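Side-chain contacts in WbmS, polysaccharide deacetylase involved in O-antigen biosynthesis (Bordetella bronchiseptica, PDB 3HFT), which probably removes acetyl groups from a polysaccharide in O-antigen biosynthesis, using a bound zinc ion: residues A[210-215]-A[247-252]; A[39-44]-A[58-63]; A[175-180]-A[187-192]; A[52-57]-A[78-83]. One frame throughout, in Å; residues are numbered along the deposited sequence.

How the contacts relate
Three contacts are packed around helix 50-63 and the parallel sheet, and contact 3 lies at the sheet's far edge. Contacts 2 and 4 come first and interleave along the chain; contact 3 follows, then contact 1. Contacts 2 and 4 share helix 50-63, one using its C-terminal part and the other the part before it, with centres about 10 Å apart. The centre of contact 1 is about 10 Å from those of contacts 2 and 3, and its Val212 and Leu249 meet Leu59 and Ile60. Centres of contacts 3 and 4 are about 23 Å apart. Through His211 and Asp180, contacts 1 and 3 reach one ethanediol, also bonded to the zinc ligand Asp46, which places that end of both near the metal site.

Contact 1: A[210-215]-A[247-252]; sequences IHVYMN and TFLQSL. With EDO (1,2-ethanediol), chain D.
A small buried helix-to-helix contact joins Val212 and Asn215, at the C-terminal end of helix 209-214, to Leu249 and Thr247 in the early turns of helix 245-256, with Phe207 of strand 203-207 touching both Val212 and Leu249. The apolar half is a methyl set into a fork: Leu249 CD2 lies 4.0 Å from Val212 CG1 and just as far from Val212 CG2. Beside it, the Asn215 side chain runs across that of Thr247 at about a right angle. The first torsion of Asn215 (chi1 -173°) turns the amide away from its own backbone N and over to the other helix, where Thr247 N lies 3.1 Å from Asn215 OD1 and points at it fairly straight (162°); the exact place of OD1 is doubtful, so this bond is less sure than its numbers suggest. Asn215 ND2 turns the other way, to the carbonyls of Asn240 and Ser242, while Thr247 OG1 pairs with Gly244 N. Asn215 faces helix 245-256 from the point where the chain leaves its own helix; its positive phi makes it the C-prime residue of a Schellman motif, with Thr216 N returning to His211 O and Asn215 N, weakly, to Val212 O.

Contact 2: A[39-44]-A[58-63]; sequences IFLTFD and DLIEGA
Within the beta-alpha-beta unit made of strand 39-44, helix 50-63 and strand 67-71, Ile60 of the helix comes down on Phe43 and Leu41 of the first strand. Phe43 and Ile60 approach from opposite directions. The far end of the ring does the touching: Phe43 CZ is 3.7 Å from Ile60 CG1, and the terminal methyl, Ile60 CD1, is equally near to Phe43 CZ. The approach is slanted, neither squarely over the ring nor in its plane. Leu41 is a looser neighbour, with its CD1 4.5 Å from Ile60 CD1. In Ile60, CG1 stands anti to the carbonyl carbon (chi1 -55°) and the chain is bent at the next bond (chi2 -50°), which leaves both CG1 and CD1 beside Phe43 CZ. This is how a helix usually packs in such a crossover, laid against the face of the parallel sheet with the odd-numbered strand residues Leu41 and Phe43 pointing at it. Thr42 and Asp44 point to the other face, where Arg125 bonds to both. The apolar layer extends beyond the pair: the Phe43 ring stacks with Trp69 of the next strand, Ala67 touches both Phe43 and Ile60, and Leu253 of helix 245-256 packs on Leu41, Ile60 and Ala63.

Contact 3: A[175-180]-A[187-192]; sequences YLWEDD and WEFDST. With EDO (1,2-ethanediol), chain D; EDO (1,2-ethanediol), chain G.
Trp187, Trp177 and Phe189 carry this contact, the Trp177 side chain of the edge strand 177-178 meeting two aromatic residues of the loop that follows helix 179-185. The two indoles slide past each other in opposite directions. Their planes are near parallel, 27° apart, but the five-membered ring of Trp177 and the six-membered ring of Trp187 are so displaced, with centroids 5.3 Å apart, that they barely overlap. Trp187 CE3 comes to 3.7 Å from Trp177 CD1. At the other end of the same indole, Phe189 crosses Trp177 at about a right angle and sets its CE1 near the indole plane, 3.9 Å from Trp177 CZ2; in the plane of the Phe189 ring itself, CZ faces the backbone oxygen of Asp179 at 3.9 Å. Phe248 of helix 245-256 stacks on Trp177. Both indole N-H groups are directed outside the pair: Trp177 NE1 bonds to Tyr195 OH, and Trp187 NE1 to Asp155 OD2, with a weak second acceptor in an ethanediol oxygen. The cohesion between the segments is therefore apolar and aromatic, while polar partners elsewhere satisfy the buried nitrogens and help fix how each indole is turned.

Contact 4: A[52-57]-A[78-83]; sequences VLQDTI and LENIRR
Arg82 NH1 and Glu79 OE1 form a 2.7 Å salt bridge along helix 77-83, on a different side of that helix from Asn80 and Ile81, which meet Gln54 and Ile57 of helix 50-63. The bridge is not ideal in shape: the arginine nitrogen reaches OE1 from the anti side, 31° out of the carboxylate plane. Arg82 has a second partner in the backbone oxygen of Leu117. Toward helix 50-63 two partly exposed side-chain amides come together. Gln54 OE1 lies 3.5 Å from Asn80 ND2, with the amide planes turned 44° apart and the side chains crossing at about a right angle. Gln54 bends at its second torsion, and its NE2 bonds to Asp58 OD1 of its own helix; Asn80 OD1 takes a weak bond from Arg83 NH2. The helices precede and follow strand 67-71 in the alternating beta-alpha sequence, and accordingly run in nearly the same direction, the short axes 19° apart and 11.3 Å at closest approach. At that spacing isoleucines bridge the interior: Ile57 CD1 stands 4.1 Å from Ile81 CG1 and 4.5 Å from Asn80 CB. Trp69, projecting from strand 67-71, touches Ile57 and Ile81 as well as Leu53, while Ile81 also rests on Phe87 and Leu89 of the outer strand 87-91.

Contact 1: A[210-215]-A[247-252]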
# COMPACT_ATOMS: atom_id res chain seq x y z
N ILE A 210 -6.73 -3.72 22.73
CA ILE A 210 -6.72 -2.58 23.64
C ILE A 210 -7.92 -1.67 23.39
O ILE A 210 -8.55 -1.20 24.34
CB ILE A 210 -5.36 -1.78 23.62
CG1 ILE A 210 -5.31 -0.85 24.84
CG2 ILE A 210 -5.13 -1.00 22.25
CD1 ILE A 210 -5.42 -1.58 26.25
N HIS A 211 -8.27 -1.43 22.14
CA HIS A 211 -9.41 -0.53 21.88
C HIS A 211 -10.73 -1.21 22.13
O HIS A 211 -11.70 -0.58 22.55
CB HIS A 211 -9.34 0.08 20.49
CG HIS A 211 -8.14 0.93 20.28
ND1 HIS A 211 -7.76 1.89 21.19
CD2 HIS A 211 -7.20 0.94 19.30
CE1 HIS A 211 -6.65 2.47 20.76
NE2 HIS A 211 -6.30 1.92 19.62
N VAL A 212 -10.80 -2.52 21.88
CA VAL A 212 -12.03 -3.27 22.20
C VAL A 212 -12.20 -3.26 23.73
O VAL A 212 -13.28 -3.05 24.24
CB VAL A 212 -11.98 -4.71 21.61
CG1 VAL A 212 -13.20 -5.56 22.05
CG2 VAL A 212 -11.88 -4.64 20.05
N TYR A 213 -11.12 -3.50 24.46
CA TYR A 213 -11.20 -3.49 25.92
C TYR A 213 -11.67 -2.15 26.50
O TYR A 213 -12.49 -2.12 27.40
CB TYR A 213 -9.85 -3.86 26.53
CG TYR A 213 -9.97 -4.23 27.99
CD1 TYR A 213 -10.27 -5.55 28.38
CD2 TYR A 213 -9.84 -3.28 28.98
CE1 TYR A 213 -10.40 -5.89 29.70
CE2 TYR A 213 -10.00 -3.62 30.31
CZ TYR A 213 -10.27 -4.93 30.65
OH TYR A 213 -10.40 -5.28 31.96
N MSE A 214 -11.12 -1.05 26.00
CA MSE A 214 -11.47 0.29 26.53
C MSE A 214 -12.64 0.93 25.80
O MSE A 214 -13.05 2.03 26.17
CB MSE A 214 -10.28 1.25 26.41
CG MSE A 214 -8.98 0.73 27.07
SE MSE A 214 -7.61 2.13 27.04
CE MSE A 214 -8.22 2.87 28.11
N ASN A 215 -13.15 0.28 24.76
CA ASN A 215 -14.25 0.83 23.96
C ASN A 215 -13.88 2.20 23.45
O ASN A 215 -14.68 3.14 23.44
CB ASN A 215 -15.56 0.86 24.72
CG ASN A 215 -16.76 1.27 23.85
OD1 ASN A 215 -16.82 0.94 22.66
ND2 ASN A 215 -17.71 1.97 24.45
N THR A 247 -18.53 -1.24 21.28
CA THR A 247 -19.95 -1.27 20.96
C THR A 247 -20.15 -1.40 19.44
O THR A 247 -21.09 -2.04 19.00
CB THR A 247 -20.71 -0.09 21.54
OG1 THR A 247 -20.19 1.11 21.00
CG2 THR A 247 -20.63 -0.07 23.08
N PHE A 248 -19.25 -0.84 18.64
CA PHE A 248 -19.30 -0.99 17.18
C PHE A 248 -19.16 -2.48 16.84
O PHE A 248 -19.92 -3.02 16.06
CB PHE A 248 -18.19 -0.15 16.57
CG PHE A 248 -18.03 -0.27 15.07
CD1 PHE A 248 -17.17 -1.19 14.51
CD2 PHE A 248 -18.68 0.62 14.21
CE1 PHE A 248 -16.97 -1.24 13.16
CE2 PHE A 248 -18.47 0.57 12.85
CZ PHE A 248 -17.62 -0.37 12.33
N LEU A 249 -18.17 -3.13 17.44
CA LEU A 249 -17.93 -4.55 17.17
C LEU A 249 -19.09 -5.37 17.67
O LEU A 249 -19.53 -6.30 16.99
CB LEU A 249 -16.65 -5.00 17.88
CG LEU A 249 -16.29 -6.48 17.81
CD1 LEU A 249 -16.16 -7.02 16.37
CD2 LEU A 249 -14.97 -6.69 18.62
N GLN A 250 -19.58 -5.07 18.86
CA GLN A 250 -20.73 -5.82 19.39
C GLN A 250 -21.97 -5.70 18.49
O GLN A 250 -22.63 -6.69 18.23
CB GLN A 250 -21.06 -5.41 20.83
CG GLN A 250 -20.02 -5.88 21.83
CD GLN A 250 -20.21 -5.26 23.20
OE1 GLN A 250 -20.46 -4.06 23.31
NE2 GLN A 250 -20.12 -6.06 24.22
N SER A 251 -22.26 -4.50 17.99
CA SER A 251 -23.41 -4.31 17.07
C SER A 251 -23.24 -5.02 15.76
O SER A 251 -24.18 -5.59 15.21
CB SER A 251 -23.61 -2.84 16.74
OG SER A 251 -23.96 -2.17 17.91
N LEU A 252 -22.03 -4.96 15.23
CA LEU A 252 -21.72 -5.61 13.96
C LEU A 252 -21.94 -7.10 14.07
O LEU A 252 -22.52 -7.72 13.17
CB LEU A 252 -20.28 -5.28 13.60
CG LEU A 252 -19.55 -5.85 12.41
CD1 LEU A 252 -18.24 -5.03 12.31
CD2 LEU A 252 -19.27 -7.32 12.57
C1 EDO D . -2.83 1.92 18.71
O1 EDO D . -4.01 2.60 18.27
C2 EDO D . -3.15 0.44 18.94
O2 EDO D . -1.96 -0.36 18.85

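Contact 2: A[39-44]-A[58-63]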
# COMPACT_ATOMS: atom_id res chain seq x y z
N ILE A 39 -17.44 -10.81 5.41
CA ILE A 39 -16.79 -10.00 6.42
C ILE A 39 -15.62 -10.79 7.01
O ILE A 39 -15.77 -11.97 7.36
CB ILE A 39 -17.76 -9.60 7.53
CG1 ILE A 39 -18.95 -8.81 6.93
CG2 ILE A 39 -17.02 -8.84 8.61
CD1 ILE A 39 -20.14 -8.62 7.89
N PHE A 40 -14.47 -10.15 7.04
CA PHE A 40 -13.25 -10.74 7.62
C PHE A 40 -12.79 -9.90 8.81
O PHE A 40 -12.21 -8.82 8.64
CB PHE A 40 -12.14 -10.80 6.57
CG PHE A 40 -12.48 -11.65 5.37
CD1 PHE A 40 -13.33 -11.19 4.40
CD2 PHE A 40 -11.98 -12.94 5.25
CE1 PHE A 40 -13.67 -11.97 3.31
CE2 PHE A 40 -12.30 -13.71 4.15
CZ PHE A 40 -13.16 -13.23 3.18
N LEU A 41 -13.11 -10.36 10.02
CA LEU A 41 -12.68 -9.66 11.23
C LEU A 41 -11.23 -10.03 11.47
O LEU A 41 -10.87 -11.23 11.50
CB LEU A 41 -13.54 -10.06 12.43
CG LEU A 41 -15.03 -9.71 12.39
CD1 LEU A 41 -15.77 -10.34 13.60
CD2 LEU A 41 -15.22 -8.21 12.36
N THR A 42 -10.39 -9.02 11.62
CA THR A 42 -8.98 -9.22 11.86
C THR A 42 -8.56 -8.43 13.10
O THR A 42 -9.08 -7.34 13.36
CB THR A 42 -8.10 -8.85 10.62
OG1 THR A 42 -8.10 -7.43 10.42
CG2 THR A 42 -8.58 -9.58 9.34
N PHE A 43 -7.63 -9.00 13.85
CA PHE A 43 -7.16 -8.44 15.09
C PHE A 43 -5.65 -8.33 15.11
O PHE A 43 -4.96 -9.32 15.04
CB PHE A 43 -7.67 -9.32 16.24
CG PHE A 43 -9.17 -9.33 16.32
CD1 PHE A 43 -9.83 -8.37 17.06
CD2 PHE A 43 -9.90 -10.27 15.63
CE1 PHE A 43 -11.21 -8.34 17.09
CE2 PHE A 43 -11.27 -10.26 15.64
CZ PHE A 43 -11.93 -9.29 16.36
N ASP A 44 -5.15 -7.11 15.17
CA ASP A 44 -3.75 -6.80 15.33
C ASP A 44 -3.52 -6.74 16.86
O ASP A 44 -4.00 -5.81 17.56
CB ASP A 44 -3.40 -5.46 14.72
CG ASP A 44 -3.44 -5.47 13.19
OD1 ASP A 44 -3.57 -6.55 12.58
OD2 ASP A 44 -3.33 -4.37 12.61
N ASP A 58 -12.72 -13.77 24.17
CA ASP A 58 -14.02 -14.15 24.74
C ASP A 58 -15.22 -13.55 24.00
O ASP A 58 -16.21 -14.22 23.75
CB ASP A 58 -14.08 -13.76 26.21
CG ASP A 58 -13.14 -14.59 27.07
OD1 ASP A 58 -12.71 -15.69 26.65
OD2 ASP A 58 -12.83 -14.10 28.18
N LEU A 59 -15.08 -12.30 23.58
CA LEU A 59 -16.12 -11.61 22.86
C LEU A 59 -16.40 -12.26 21.49
O LEU A 59 -17.56 -12.53 21.14
CB LEU A 59 -15.69 -10.15 22.71
CG LEU A 59 -16.74 -9.06 22.75
CD1 LEU A 59 -17.60 -9.20 23.99
CD2 LEU A 59 -16.08 -7.67 22.70
N ILE A 60 -15.34 -12.58 20.75
CA ILE A 60 -15.50 -13.25 19.44
C ILE A 60 -15.96 -14.72 19.59
O ILE A 60 -16.87 -15.16 18.87
CB ILE A 60 -14.21 -13.15 18.62
CG1 ILE A 60 -13.79 -11.68 18.48
CG2 ILE A 60 -14.39 -13.76 17.22
CD1 ILE A 60 -14.94 -10.73 17.99
N GLU A 61 -15.38 -15.46 20.54
CA GLU A 61 -15.83 -16.81 20.84
C GLU A 61 -17.31 -16.84 21.22
O GLU A 61 -18.04 -17.71 20.79
CB GLU A 61 -14.95 -17.48 21.91
CG GLU A 61 -13.56 -17.76 21.32
CD GLU A 61 -12.68 -18.71 22.13
OE1 GLU A 61 -12.86 -18.81 23.37
OE2 GLU A 61 -11.77 -19.32 21.50
N GLY A 62 -17.77 -15.85 21.98
CA GLY A 62 -19.18 -15.77 22.35
C GLY A 62 -20.13 -15.61 21.17
O GLY A 62 -21.28 -16.05 21.23
N ALA A 63 -19.65 -14.97 20.11
CA ALA A 63 -20.41 -14.78 18.88
C ALA A 63 -20.37 -16.03 18.02
O ALA A 63 -21.23 -16.24 17.18
CB ALA A 63 -19.86 -13.57 18.11

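Contact 3: A[175-180]-A[187-192]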
# COMPACT_ATOMS: atom_id res chain seq x y z
N TYR A 175 -7.98 -3.80 3.12
CA TYR A 175 -8.95 -3.66 4.20
C TYR A 175 -9.44 -2.25 4.30
O TYR A 175 -8.78 -1.32 3.82
CB TYR A 175 -8.44 -4.20 5.52
CG TYR A 175 -7.37 -3.45 6.28
CD1 TYR A 175 -6.03 -3.54 5.93
CD2 TYR A 175 -7.69 -2.76 7.41
CE1 TYR A 175 -5.04 -2.92 6.67
CE2 TYR A 175 -6.71 -2.15 8.19
CZ TYR A 175 -5.39 -2.23 7.81
OH TYR A 175 -4.41 -1.67 8.60
N LEU A 176 -10.66 -2.11 4.81
CA LEU A 176 -11.39 -0.86 4.64
C LEU A 176 -11.83 -0.10 5.91
O LEU A 176 -12.37 1.01 5.83
CB LEU A 176 -12.62 -1.13 3.74
CG LEU A 176 -13.65 -2.24 4.06
CD1 LEU A 176 -14.24 -2.15 5.49
CD2 LEU A 176 -14.76 -2.27 2.98
N TRP A 177 -11.56 -0.68 7.07
CA TRP A 177 -11.94 -0.08 8.35
C TRP A 177 -10.98 -0.56 9.44
O TRP A 177 -10.55 -1.73 9.44
CB TRP A 177 -13.38 -0.44 8.70
CG TRP A 177 -13.97 0.38 9.85
CD1 TRP A 177 -14.82 1.45 9.73
CD2 TRP A 177 -13.85 0.12 11.25
NE1 TRP A 177 -15.18 1.91 10.98
CE2 TRP A 177 -14.59 1.12 11.93
CE3 TRP A 177 -13.12 -0.79 12.01
CZ2 TRP A 177 -14.66 1.20 13.34
CZ3 TRP A 177 -13.19 -0.73 13.41
CH2 TRP A 177 -13.95 0.27 14.05
N GLU A 178 -10.62 0.36 10.34
CA GLU A 178 -9.73 0.07 11.47
C GLU A 178 -10.14 1.00 12.61
O GLU A 178 -10.50 2.18 12.38
CB GLU A 178 -8.26 0.23 11.07
CG GLU A 178 -7.25 0.02 12.20
CD GLU A 178 -5.82 0.12 11.73
OE1 GLU A 178 -5.53 -0.28 10.57
OE2 GLU A 178 -4.97 0.61 12.53
N ASP A 179 -10.10 0.47 13.82
CA ASP A 179 -10.58 1.22 14.99
C ASP A 179 -9.84 2.51 15.25
O ASP A 179 -10.49 3.58 15.39
CB ASP A 179 -10.76 0.35 16.27
CG ASP A 179 -9.52 -0.48 16.65
OD1 ASP A 179 -8.43 -0.23 16.13
OD2 ASP A 179 -9.66 -1.39 17.50
N ASP A 180 -8.52 2.47 15.35
CA ASP A 180 -7.78 3.70 15.58
C ASP A 180 -7.86 4.66 14.39
O ASP A 180 -7.94 5.88 14.56
CB ASP A 180 -6.34 3.45 16.06
CG ASP A 180 -5.56 2.53 15.17
OD1 ASP A 180 -6.10 1.96 14.20
OD2 ASP A 180 -4.38 2.31 15.48
N TRP A 187 -14.77 8.76 11.84
CA TRP A 187 -15.86 7.88 11.44
C TRP A 187 -16.71 7.55 12.66
O TRP A 187 -16.23 7.60 13.78
CB TRP A 187 -15.31 6.60 10.87
CG TRP A 187 -14.57 6.82 9.59
CD1 TRP A 187 -14.76 7.82 8.70
CD2 TRP A 187 -13.61 5.94 9.02
NE1 TRP A 187 -13.93 7.65 7.60
CE2 TRP A 187 -13.21 6.50 7.79
CE3 TRP A 187 -13.05 4.73 9.43
CZ2 TRP A 187 -12.28 5.89 6.97
CZ3 TRP A 187 -12.11 4.14 8.61
CH2 TRP A 187 -11.73 4.73 7.41
N GLU A 188 -17.98 7.23 12.43
CA GLU A 188 -18.95 6.99 13.51
C GLU A 188 -18.86 5.60 14.12
O GLU A 188 -18.68 4.61 13.40
CB GLU A 188 -20.35 7.15 12.96
CG GLU A 188 -20.63 8.52 12.34
CD GLU A 188 -22.06 8.65 11.75
OE1 GLU A 188 -22.89 7.72 11.91
OE2 GLU A 188 -22.33 9.70 11.12
N PHE A 189 -19.00 5.53 15.44
CA PHE A 189 -19.03 4.27 16.17
C PHE A 189 -20.45 3.85 16.51
O PHE A 189 -20.67 2.70 16.87
CB PHE A 189 -18.21 4.34 17.47
CG PHE A 189 -16.74 4.42 17.24
CD1 PHE A 189 -16.03 3.30 16.84
CD2 PHE A 189 -16.07 5.61 17.37
CE1 PHE A 189 -14.69 3.37 16.59
CE2 PHE A 189 -14.71 5.68 17.09
CZ PHE A 189 -14.03 4.56 16.73
N ASP A 190 -21.39 4.77 16.33
CA ASP A 190 -22.80 4.57 16.72
C ASP A 190 -23.82 4.69 15.60
O ASP A 190 -24.96 5.11 15.83
CB ASP A 190 -23.19 5.58 17.81
CG ASP A 190 -23.02 7.04 17.35
OD1 ASP A 190 -22.39 7.28 16.27
OD2 ASP A 190 -23.51 7.94 18.09
N SER A 191 -23.44 4.34 14.40
CA SER A 191 -24.38 4.28 13.28
C SER A 191 -25.34 3.10 13.48
O SER A 191 -24.99 2.09 14.09
CB SER A 191 -23.61 4.12 11.96
OG SER A 191 -24.52 4.13 10.87
N THR A 192 -26.55 3.22 12.96
CA THR A 192 -27.53 2.13 13.02
C THR A 192 -27.41 1.13 11.85
O THR A 192 -28.19 0.18 11.74
CB THR A 192 -28.96 2.70 13.00
OG1 THR A 192 -29.14 3.48 11.81
CG2 THR A 192 -29.21 3.57 14.22
C1 EDO D . -2.83 1.92 18.71
O1 EDO D . -4.01 2.60 18.27
C2 EDO D . -3.15 0.44 18.94
O2 EDO D . -1.96 -0.36 18.85
C1 EDO G . -10.98 8.96 3.81
O1 EDO G . -11.31 8.59 2.48
C2 EDO G . -11.90 10.11 4.18
O2 EDO G . -12.80 9.68 5.22

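Contact 4: A[52-57]-A[78-83]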
# COMPACT_ATOMS: atom_id res chain seq x y z
N VAL A 52 -6.30 -8.34 28.48
CA VAL A 52 -6.89 -7.57 27.39
C VAL A 52 -7.15 -8.48 26.18
O VAL A 52 -8.23 -8.45 25.61
CB VAL A 52 -6.00 -6.38 27.01
CG1 VAL A 52 -6.48 -5.69 25.70
CG2 VAL A 52 -5.93 -5.38 28.17
N LEU A 53 -6.16 -9.30 25.79
CA LEU A 53 -6.34 -10.20 24.65
C LEU A 53 -7.43 -11.21 24.97
O LEU A 53 -8.30 -11.48 24.14
CB LEU A 53 -5.01 -10.89 24.28
CG LEU A 53 -5.08 -11.94 23.17
CD1 LEU A 53 -5.69 -11.38 21.89
CD2 LEU A 53 -3.67 -12.47 22.90
N GLN A 54 -7.43 -11.73 26.20
CA GLN A 54 -8.46 -12.70 26.59
C GLN A 54 -9.87 -12.15 26.46
O GLN A 54 -10.78 -12.86 26.06
CB GLN A 54 -8.27 -13.21 28.01
CG GLN A 54 -9.24 -14.37 28.34
CD GLN A 54 -8.95 -15.61 27.51
OE1 GLN A 54 -7.84 -16.12 27.57
NE2 GLN A 54 -9.92 -16.09 26.74
N ASP A 55 -10.05 -10.88 26.79
CA ASP A 55 -11.37 -10.26 26.70
C ASP A 55 -11.84 -10.21 25.27
O ASP A 55 -13.02 -10.47 24.98
CB ASP A 55 -11.32 -8.85 27.29
CG ASP A 55 -12.57 -8.02 26.94
OD1 ASP A 55 -13.60 -8.20 27.59
OD2 ASP A 55 -12.51 -7.20 26.02
N THR A 56 -10.93 -9.87 24.35
CA THR A 56 -11.29 -9.84 22.94
C THR A 56 -11.61 -11.24 22.44
O THR A 56 -12.61 -11.43 21.78
CB THR A 56 -10.22 -9.17 22.07
OG1 THR A 56 -9.98 -7.84 22.53
CG2 THR A 56 -10.72 -9.08 20.63
N ILE A 57 -10.76 -12.22 22.73
CA ILE A 57 -11.05 -13.64 22.39
C ILE A 57 -12.43 -14.07 22.91
O ILE A 57 -13.22 -14.67 22.18
CB ILE A 57 -9.95 -14.59 22.96
CG1 ILE A 57 -8.62 -14.41 22.20
CG2 ILE A 57 -10.36 -16.07 22.82
CD1 ILE A 57 -7.43 -15.07 22.86
N LEU A 78 -1.98 -17.59 22.41
CA LEU A 78 -1.90 -17.98 21.01
C LEU A 78 -2.39 -19.42 20.82
O LEU A 78 -2.96 -19.76 19.79
CB LEU A 78 -0.47 -17.82 20.47
CG LEU A 78 0.12 -16.41 20.46
CD1 LEU A 78 1.40 -16.38 19.61
CD2 LEU A 78 -0.90 -15.38 19.96
N GLU A 79 -2.19 -20.26 21.83
CA GLU A 79 -2.66 -21.64 21.77
C GLU A 79 -4.20 -21.71 21.76
O GLU A 79 -4.76 -22.58 21.10
CB GLU A 79 -2.04 -22.47 22.91
CG GLU A 79 -2.21 -23.98 22.78
CD GLU A 79 -1.81 -24.54 21.40
OE1 GLU A 79 -0.80 -24.07 20.82
OE2 GLU A 79 -2.51 -25.45 20.91
N ASN A 80 -4.87 -20.78 22.44
CA ASN A 80 -6.34 -20.69 22.37
C ASN A 80 -6.78 -20.43 20.92
O ASN A 80 -7.73 -21.03 20.43
CB ASN A 80 -6.90 -19.51 23.19
CG ASN A 80 -6.57 -19.59 24.67
OD1 ASN A 80 -5.69 -20.33 25.09
ND2 ASN A 80 -7.28 -18.81 25.48
N ILE A 81 -6.09 -19.52 20.27
CA ILE A 81 -6.37 -19.14 18.90
C ILE A 81 -6.10 -20.32 17.96
O ILE A 81 -6.92 -20.66 17.11
CB ILE A 81 -5.53 -17.90 18.52
CG1 ILE A 81 -5.98 -16.70 19.38
CG2 ILE A 81 -5.61 -17.62 16.99
CD1 ILE A 81 -5.06 -15.49 19.37
N ARG A 82 -4.95 -20.97 18.11
CA ARG A 82 -4.66 -22.16 17.30
C ARG A 82 -5.75 -23.23 17.43
O ARG A 82 -6.23 -23.75 16.44
CB ARG A 82 -3.32 -22.78 17.68
CG ARG A 82 -2.10 -21.99 17.26
CD ARG A 82 -0.80 -22.78 17.50
NE ARG A 82 0.36 -21.88 17.67
CZ ARG A 82 0.81 -21.40 18.83
NH1 ARG A 82 0.24 -21.72 19.98
NH2 ARG A 82 1.87 -20.59 18.85
N ARG A 83 -6.12 -23.57 18.67
CA ARG A 83 -7.13 -24.60 18.93
C ARG A 83 -8.47 -24.37 18.28
O ARG A 83 -9.14 -25.30 17.83
CB ARG A 83 -7.43 -24.71 20.43
CG ARG A 83 -6.52 -25.58 21.20
CD ARG A 83 -7.13 -25.90 22.54
NE ARG A 83 -7.46 -24.69 23.30
CZ ARG A 83 -6.64 -24.08 24.15
NH1 ARG A 83 -5.42 -24.55 24.37
NH2 ARG A 83 -7.03 -22.98 24.79